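Local coordinates for protein polyphosphate kinase (Porphyromonas gingivalis, PDB 2O8R) that probably catalyses the reversible transfer of the terminal phosphate of ATP to a growing long-chain polyphosphate, with magnesium as cofactor, at residues M539-N544 / V563-I568; T553-A558 / C573-D578; R557-G562 / S582-V587. The protein carries 3 engineered substitutions. One frame throughout, in Å; residues are numbered along the deposited sequence.

The three contacts show how one beta-alpha-beta unit is locked together and joined to the next strand of its sheet. Contact 1 pairs the parallel strands 538-543 and 564-569. Contacts 2 and 3 both start from helix 549-560, which connects those strands, and share R557 and A558; their partners follow in the chain, first the loop after strand 564-569, then the turn leading into strand 585-589. All lie in the second C-terminal domain, of the phospholipase D clan. The centre of contact 1 is about 10 Å from that of contact 2 and 11 Å from that of contact 3; the centres of contacts 2 and 3 are about 7 Å apart. Helix 549-560 is thus packed against the sheet by its own unit and by the loop and turn that follow.

Contact 1 (M539-N544 / V563-I568); sequences MLLKMN and VEIDLI
M539 and I565 lie side by side on one face of a parallel strand pair, pointing the same way, and the CE methyl of selenomethionine M539 meets I565 CD1 at 3.4 Å. The chain of M539 bends at its third torsion (chi3 -78°), which places CE beside both I565 and V563 CG1. Two residues on, L541 CD1 touches L567 CD2 at 3.7 Å. The other face carries L540, D566, K542 and I568: L540 CD1 rests 3.7 Å from D566 CB, and K542 crosses I568 obliquely, its NZ lying 3.7 Å from I568 CG2.

Between the faces runs a ladder of five backbone hydrogen bonds: M539 N to E564 O, D566 N to M539 O, L541 N to D566 O, M543 N to I568 O, and I568 N to L541 O, the last 2.8 Å long and nearly straight (171°). I568 O receives both M543 N and a water, and that water accepts from K542 NZ at 2.8 Å. K542 NZ also makes a salt bridge to E596 and a hydrogen bond to Q649; its side chain lies about 6 Å from that of R570 and 7 Å from that of H597, both predicted to bind ATP. D566 OD2 is held by a salt bridge to R586 and a hydrogen bond from Y538.

The pair runs nearly parallel (13°) in a mixed sheet and with helix 549-560 forms a beta-alpha-beta crossover. Strands 600-603 and 585-589 flank it, helix 549-560 packs on the M539 face, and helix 636-651 on the L540 face.

Contact 2 (T553-A558 / C573-D578); sequences TQLYRA and CCLVPD
The phenol ring of Y556 takes L575 CD1 on one face, 4.2 Å above the ring plane and offset toward the rim, while the backbone N of V576 comes in at the ring edge, near the plane. L575 CG approaches obliquely and stands 3.7 Å from Y556 CE1, and the two side chains slide past each other in opposite directions. The ring of Y8, from the start of the chain, also meets Y556, with the two planes essentially parallel.

At the tip of the ring, V576 N donates to Y556 OH over 2.8 Å, and the bond is almost straight (170°). V576 CG1 lies 3.3 Å from Y556 OH, and the hydroxyl also makes a weak hydrogen bond to P9 O. A buried hydroxyl is thus given an acceptor role toward the loop and a weaker donor role toward the N-terminal segment.

These residues tie the helix of a beta-alpha-beta unit to the loop that leaves its second strand, within an alpha/beta domain of the phospholipase D clan. L555 supplies a second point of hold: its CD1 touches L575 CD1 at 3.9 Å, the two leucines crossing at about a right angle. L575 CD1 therefore meets both L555 and the ring of Y556. The CG of L575 is anti to the backbone N (chi1 -176°), the placement that sets this atom beside Y556 CE1.

Farther out, L555 also touches M539 and L541 of strand 538-543, and backbone bonds of C574 to F11 and L546 help to hold this irregular loop.

Contact 3 (R557-G562 / S582-V587); sequences RASEAG and SRNIRV
The carbonyl oxygen of S559 is gripped by two donors, the side-chain amide N584 ND2 and the backbone N of G562, which reach it from opposite faces of its plane. N584 ND2 and G562 N each lie 2.8 Å from S559 O. The amide bond is bent, at 143° about the hydrogen, and its donor sits well off the carbonyl plane. Near the end of a helix a carbonyl lacks its usual helical partner, and here an asparagine from a following turn shares the task with the helix's own terminus.

The hydroxyl of the same serine makes the second link. S559 OG, anti to the backbone N (chi1 -179°), accepts from N584 N, again over 2.8 Å. N584 therefore binds S559 twice, with its backbone to the hydroxyl and with its side chain to the carbonyl. N584 CB lies 3.4 Å from S559 OG.

Apolar contact fills in beside these bonds: S559 CB touches I585 CG1 at 3.7 Å. N584 ND2 also comes within 3.5 Å of G562 CA.

Outside the pair, I585 packs on I565 and L567 of the neighbouring strand 564-569, and on L575 of the preceding loop. At the start of the turn, S582 OG is hydrogen-bonded to M579 N.

N584 occupies the third position of a type I beta turn, S582 to I585, that opens strand 585-589. Facing it, G562, with phi 87°, closes helix 549-560 in a Schellman motif, a C-terminal ending that commonly employs a glycine with positive phi.

Contact 1 (M539-N544 / V563-I568)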
# COMPACT_ATOMS: atom_id res chain seq x y z
N MSE A 539 24.21 20.05 -32.86
CA MSE A 539 23.28 19.94 -31.73
C MSE A 539 23.21 18.51 -31.27
O MSE A 539 23.16 17.58 -32.09
CB MSE A 539 21.88 20.39 -32.12
CG MSE A 539 21.78 21.88 -32.34
SE MSE A 539 19.98 22.53 -32.61
CE MSE A 539 19.68 22.03 -34.44
N LEU A 540 23.21 18.33 -29.95
CA LEU A 540 23.02 17.01 -29.37
C LEU A 540 21.86 17.11 -28.41
O LEU A 540 21.94 17.81 -27.40
CB LEU A 540 24.30 16.55 -28.68
CG LEU A 540 24.44 15.12 -28.12
CD1 LEU A 540 23.56 14.09 -28.80
CD2 LEU A 540 25.89 14.69 -28.19
N LEU A 541 20.77 16.43 -28.75
CA LEU A 541 19.50 16.60 -28.05
C LEU A 541 18.92 15.26 -27.59
O LEU A 541 18.67 14.37 -28.40
CB LEU A 541 18.51 17.28 -28.97
CG LEU A 541 18.74 18.67 -29.54
CD1 LEU A 541 17.62 18.92 -30.51
CD2 LEU A 541 18.75 19.72 -28.43
N LYS A 542 18.70 15.11 -26.28
CA LYS A 542 18.14 13.87 -25.74
C LYS A 542 16.86 14.13 -24.96
O LYS A 542 16.85 14.95 -24.05
CB LYS A 542 19.14 13.19 -24.82
CG LYS A 542 18.58 11.98 -24.10
CD LYS A 542 19.62 11.39 -23.14
CE LYS A 542 19.05 10.22 -22.42
NZ LYS A 542 19.06 9.10 -23.36
N MSE A 543 15.80 13.43 -25.33
CA MSE A 543 14.55 13.53 -24.60
C MSE A 543 13.65 12.29 -24.74
O MSE A 543 13.93 11.39 -25.53
CB MSE A 543 13.80 14.76 -25.03
CG MSE A 543 13.37 14.73 -26.47
SE MSE A 543 13.17 16.56 -27.11
CE MSE A 543 13.50 17.53 -25.42
N ASN A 544 12.58 12.26 -23.96
CA ASN A 544 11.67 11.14 -23.97
C ASN A 544 10.77 11.26 -25.18
O ASN A 544 10.41 10.26 -25.79
CB ASN A 544 10.84 11.08 -22.68
CG ASN A 544 11.67 10.74 -21.45
OD1 ASN A 544 11.96 11.60 -20.64
ND2 ASN A 544 12.03 9.47 -21.32
N VAL A 563 23.09 22.61 -40.52
CA VAL A 563 23.30 22.23 -39.11
C VAL A 563 23.10 20.72 -38.92
O VAL A 563 22.07 20.17 -39.30
CB VAL A 563 22.38 23.03 -38.12
CG1 VAL A 563 22.73 22.70 -36.67
CG2 VAL A 563 22.46 24.55 -38.36
N GLU A 564 24.10 20.06 -38.33
CA GLU A 564 24.04 18.62 -38.02
C GLU A 564 23.38 18.35 -36.67
O GLU A 564 23.68 19.01 -35.66
CB GLU A 564 25.45 18.04 -37.97
CG GLU A 564 26.12 17.87 -39.30
CD GLU A 564 27.33 16.95 -39.19
OE1 GLU A 564 27.74 16.61 -38.05
OE2 GLU A 564 27.85 16.56 -40.25
N ILE A 565 22.49 17.37 -36.64
CA ILE A 565 21.71 17.08 -35.44
C ILE A 565 21.69 15.59 -35.02
O ILE A 565 21.31 14.71 -35.81
CB ILE A 565 20.24 17.59 -35.58
CG1 ILE A 565 20.19 18.98 -36.22
CG2 ILE A 565 19.56 17.60 -34.21
CD1 ILE A 565 18.79 19.48 -36.53
N ASP A 566 22.11 15.33 -33.78
CA ASP A 566 21.89 14.04 -33.15
C ASP A 566 20.74 14.10 -32.14
O ASP A 566 20.82 14.81 -31.14
CB ASP A 566 23.15 13.57 -32.44
CG ASP A 566 23.98 12.64 -33.28
OD1 ASP A 566 23.44 11.65 -33.82
OD2 ASP A 566 25.19 12.89 -33.39
N LEU A 567 19.68 13.34 -32.42
CA LEU A 567 18.55 13.20 -31.52
C LEU A 567 18.62 11.85 -30.86
O LEU A 567 18.74 10.84 -31.53
CB LEU A 567 17.24 13.28 -32.29
CG LEU A 567 16.79 14.66 -32.78
CD1 LEU A 567 15.60 14.53 -33.70
CD2 LEU A 567 16.44 15.54 -31.60
N ILE A 568 18.53 11.84 -29.53
CA ILE A 568 18.37 10.61 -28.77
C ILE A 568 16.99 10.65 -28.10
O ILE A 568 16.81 11.27 -27.04
CB ILE A 568 19.52 10.41 -27.77
CG1 ILE A 568 20.88 10.46 -28.48
CG2 ILE A 568 19.39 9.10 -27.03
CD1 ILE A 568 22.08 10.34 -27.56
O HOH W 1 16.71 9.59 -24.80

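Contact 2 (T553-A558 / C573-D578)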
# COMPACT_ATOMS: atom_id res chain seq x y z
N THR A 553 9.88 21.77 -37.01
CA THR A 553 10.08 22.53 -38.24
C THR A 553 11.38 23.33 -38.21
O THR A 553 12.11 23.39 -39.19
CB THR A 553 8.87 23.45 -38.55
OG1 THR A 553 7.65 22.70 -38.47
CG2 THR A 553 8.99 24.02 -39.93
N GLN A 554 11.68 23.93 -37.06
CA GLN A 554 12.95 24.61 -36.84
C GLN A 554 14.13 23.66 -37.03
O GLN A 554 15.16 24.03 -37.61
CB GLN A 554 12.98 25.24 -35.44
CG GLN A 554 11.71 26.01 -35.12
CD GLN A 554 11.76 26.76 -33.80
OE1 GLN A 554 12.82 26.92 -33.20
NE2 GLN A 554 10.61 27.24 -33.36
N LEU A 555 13.98 22.43 -36.55
CA LEU A 555 15.03 21.44 -36.66
C LEU A 555 15.28 21.10 -38.11
O LEU A 555 16.43 21.05 -38.56
CB LEU A 555 14.69 20.19 -35.85
CG LEU A 555 14.59 20.38 -34.34
CD1 LEU A 555 14.01 19.12 -33.70
CD2 LEU A 555 15.94 20.75 -33.73
N TYR A 556 14.19 20.88 -38.85
CA TYR A 556 14.23 20.64 -40.29
C TYR A 556 14.94 21.78 -41.02
O TYR A 556 15.77 21.55 -41.90
CB TYR A 556 12.83 20.52 -40.85
CG TYR A 556 12.14 19.19 -40.62
CD1 TYR A 556 12.82 17.99 -40.79
CD2 TYR A 556 10.79 19.14 -40.28
CE1 TYR A 556 12.17 16.77 -40.60
CE2 TYR A 556 10.13 17.94 -40.11
CZ TYR A 556 10.83 16.76 -40.26
OH TYR A 556 10.18 15.58 -40.07
N ARG A 557 14.60 23.02 -40.64
CA ARG A 557 15.27 24.18 -41.21
C ARG A 557 16.75 24.24 -40.83
O ARG A 557 17.57 24.66 -41.64
CB ARG A 557 14.57 25.47 -40.81
CG ARG A 557 13.21 25.70 -41.45
CD ARG A 557 12.53 26.93 -40.85
NE ARG A 557 13.53 27.91 -40.40
CZ ARG A 557 13.65 28.37 -39.16
NH1 ARG A 557 12.81 28.00 -38.20
NH2 ARG A 557 14.62 29.24 -38.89
N ALA A 558 17.08 23.81 -39.62
CA ALA A 558 18.48 23.77 -39.20
C ALA A 558 19.23 22.75 -40.04
O ALA A 558 20.33 23.03 -40.52
CB ALA A 558 18.60 23.45 -37.73
N CYS A 573 8.60 10.11 -31.48
CA CYS A 573 9.29 11.04 -32.34
C CYS A 573 8.54 11.25 -33.65
O CYS A 573 8.29 10.30 -34.38
CB CYS A 573 10.70 10.56 -32.62
SG CYS A 573 11.70 11.81 -33.40
N CYS A 574 8.19 12.50 -33.96
CA CYS A 574 7.39 12.81 -35.15
C CYS A 574 8.21 13.43 -36.24
O CYS A 574 7.71 13.66 -37.34
CB CYS A 574 6.26 13.77 -34.81
SG CYS A 574 5.04 13.10 -33.68
N LEU A 575 9.46 13.72 -35.94
CA LEU A 575 10.41 14.14 -36.95
C LEU A 575 10.77 12.89 -37.73
O LEU A 575 11.09 11.87 -37.15
CB LEU A 575 11.65 14.74 -36.29
CG LEU A 575 12.73 15.32 -37.19
CD1 LEU A 575 13.36 16.53 -36.52
CD2 LEU A 575 13.79 14.28 -37.51
N VAL A 576 10.69 12.98 -39.05
CA VAL A 576 10.98 11.83 -39.90
C VAL A 576 12.37 11.90 -40.52
O VAL A 576 12.70 12.84 -41.25
CB VAL A 576 9.82 11.53 -40.91
CG1 VAL A 576 9.05 12.77 -41.25
CG2 VAL A 576 10.30 10.77 -42.15
N PRO A 577 13.21 10.91 -40.18
CA PRO A 577 14.61 10.92 -40.58
C PRO A 577 14.79 10.43 -42.01
O PRO A 577 13.84 9.93 -42.62
CB PRO A 577 15.25 9.94 -39.60
CG PRO A 577 14.17 8.96 -39.31
CD PRO A 577 12.86 9.70 -39.41
N ASP A 578 16.02 10.56 -42.51
CA ASP A 578 16.41 10.08 -43.83
C ASP A 578 15.56 10.71 -44.93
O ASP A 578 15.08 10.03 -45.83
CB ASP A 578 16.31 8.55 -43.91
CG ASP A 578 17.10 7.86 -42.82
OD1 ASP A 578 18.06 8.46 -42.29
OD2 ASP A 578 16.75 6.70 -42.50

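Contact 3 (R557-G562 / S582-V587)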
# COMPACT_ATOMS: atom_id res chain seq x y z
N ARG A 557 14.60 23.02 -40.64
CA ARG A 557 15.27 24.18 -41.21
C ARG A 557 16.75 24.24 -40.83
O ARG A 557 17.57 24.66 -41.64
CB ARG A 557 14.57 25.47 -40.81
CG ARG A 557 13.21 25.70 -41.45
CD ARG A 557 12.53 26.93 -40.85
NE ARG A 557 13.53 27.91 -40.40
CZ ARG A 557 13.65 28.37 -39.16
NH1 ARG A 557 12.81 28.00 -38.20
NH2 ARG A 557 14.62 29.24 -38.89
N ALA A 558 17.08 23.81 -39.62
CA ALA A 558 18.48 23.77 -39.20
C ALA A 558 19.23 22.75 -40.04
O ALA A 558 20.33 23.03 -40.52
CB ALA A 558 18.60 23.45 -37.73
N SER A 559 18.62 21.59 -40.25
CA SER A 559 19.20 20.56 -41.10
C SER A 559 19.45 21.09 -42.51
O SER A 559 20.59 21.07 -43.00
CB SER A 559 18.28 19.34 -41.16
OG SER A 559 18.84 18.31 -41.95
N GLU A 560 18.38 21.58 -43.14
CA GLU A 560 18.43 22.25 -44.44
C GLU A 560 19.56 23.27 -44.52
O GLU A 560 20.24 23.36 -45.54
CB GLU A 560 17.09 22.94 -44.73
CG GLU A 560 15.98 22.01 -45.19
CD GLU A 560 14.61 22.66 -45.19
OE1 GLU A 560 14.44 23.69 -44.51
OE2 GLU A 560 13.70 22.14 -45.88
N ALA A 561 19.76 24.02 -43.43
CA ALA A 561 20.79 25.06 -43.35
C ALA A 561 22.20 24.52 -43.15
O ALA A 561 23.12 25.30 -42.96
CB ALA A 561 20.47 26.02 -42.23
N GLY A 562 22.37 23.20 -43.17
CA GLY A 562 23.68 22.62 -42.90
C GLY A 562 24.02 22.36 -41.44
O GLY A 562 25.15 21.93 -41.15
N SER A 582 15.69 16.50 -43.50
CA SER A 582 16.29 15.97 -42.29
C SER A 582 17.60 15.29 -42.63
O SER A 582 18.12 14.47 -41.86
CB SER A 582 15.33 14.98 -41.63
OG SER A 582 15.27 13.76 -42.36
N ARG A 583 18.13 15.65 -43.79
CA ARG A 583 19.36 15.07 -44.33
C ARG A 583 20.52 15.12 -43.35
O ARG A 583 21.33 14.20 -43.31
CB ARG A 583 19.69 15.74 -45.68
CG ARG A 583 21.17 15.88 -46.05
CD ARG A 583 21.36 16.21 -47.54
NE ARG A 583 20.30 17.06 -48.10
CZ ARG A 583 19.42 16.66 -49.02
NH1 ARG A 583 19.46 15.42 -49.50
NH2 ARG A 583 18.50 17.50 -49.46
N ASN A 584 20.60 16.16 -42.54
CA ASN A 584 21.66 16.28 -41.54
C ASN A 584 21.29 15.84 -40.14
O ASN A 584 22.00 16.15 -39.18
CB ASN A 584 22.16 17.71 -41.50
CG ASN A 584 22.92 18.09 -42.73
OD1 ASN A 584 23.68 17.28 -43.26
ND2 ASN A 584 22.72 19.31 -43.20
N ILE A 585 20.18 15.11 -40.01
CA ILE A 585 19.72 14.63 -38.71
C ILE A 585 19.89 13.12 -38.57
O ILE A 585 19.53 12.36 -39.47
CB ILE A 585 18.25 15.03 -38.44
CG1 ILE A 585 18.04 16.51 -38.82
CG2 ILE A 585 17.89 14.79 -36.97
CD1 ILE A 585 16.68 17.07 -38.49
N ARG A 586 20.44 12.69 -37.43
CA ARG A 586 20.46 11.27 -37.04
C ARG A 586 19.58 11.06 -35.81
O ARG A 586 19.69 11.78 -34.83
CB ARG A 586 21.88 10.78 -36.74
CG ARG A 586 22.74 10.59 -37.96
CD ARG A 586 23.92 9.66 -37.73
NE ARG A 586 24.62 9.86 -36.45
CZ ARG A 586 25.44 10.88 -36.15
NH1 ARG A 586 25.67 11.87 -37.01
NH2 ARG A 586 26.02 10.90 -34.96
N VAL A 587 18.72 10.06 -35.88
CA VAL A 587 17.78 9.79 -34.80
C VAL A 587 18.09 8.45 -34.13
O VAL A 587 18.00 7.38 -34.75
CB VAL A 587 16.34 9.80 -35.30
CG1 VAL A 587 15.39 9.37 -34.19
CG2 VAL A 587 15.98 11.17 -35.82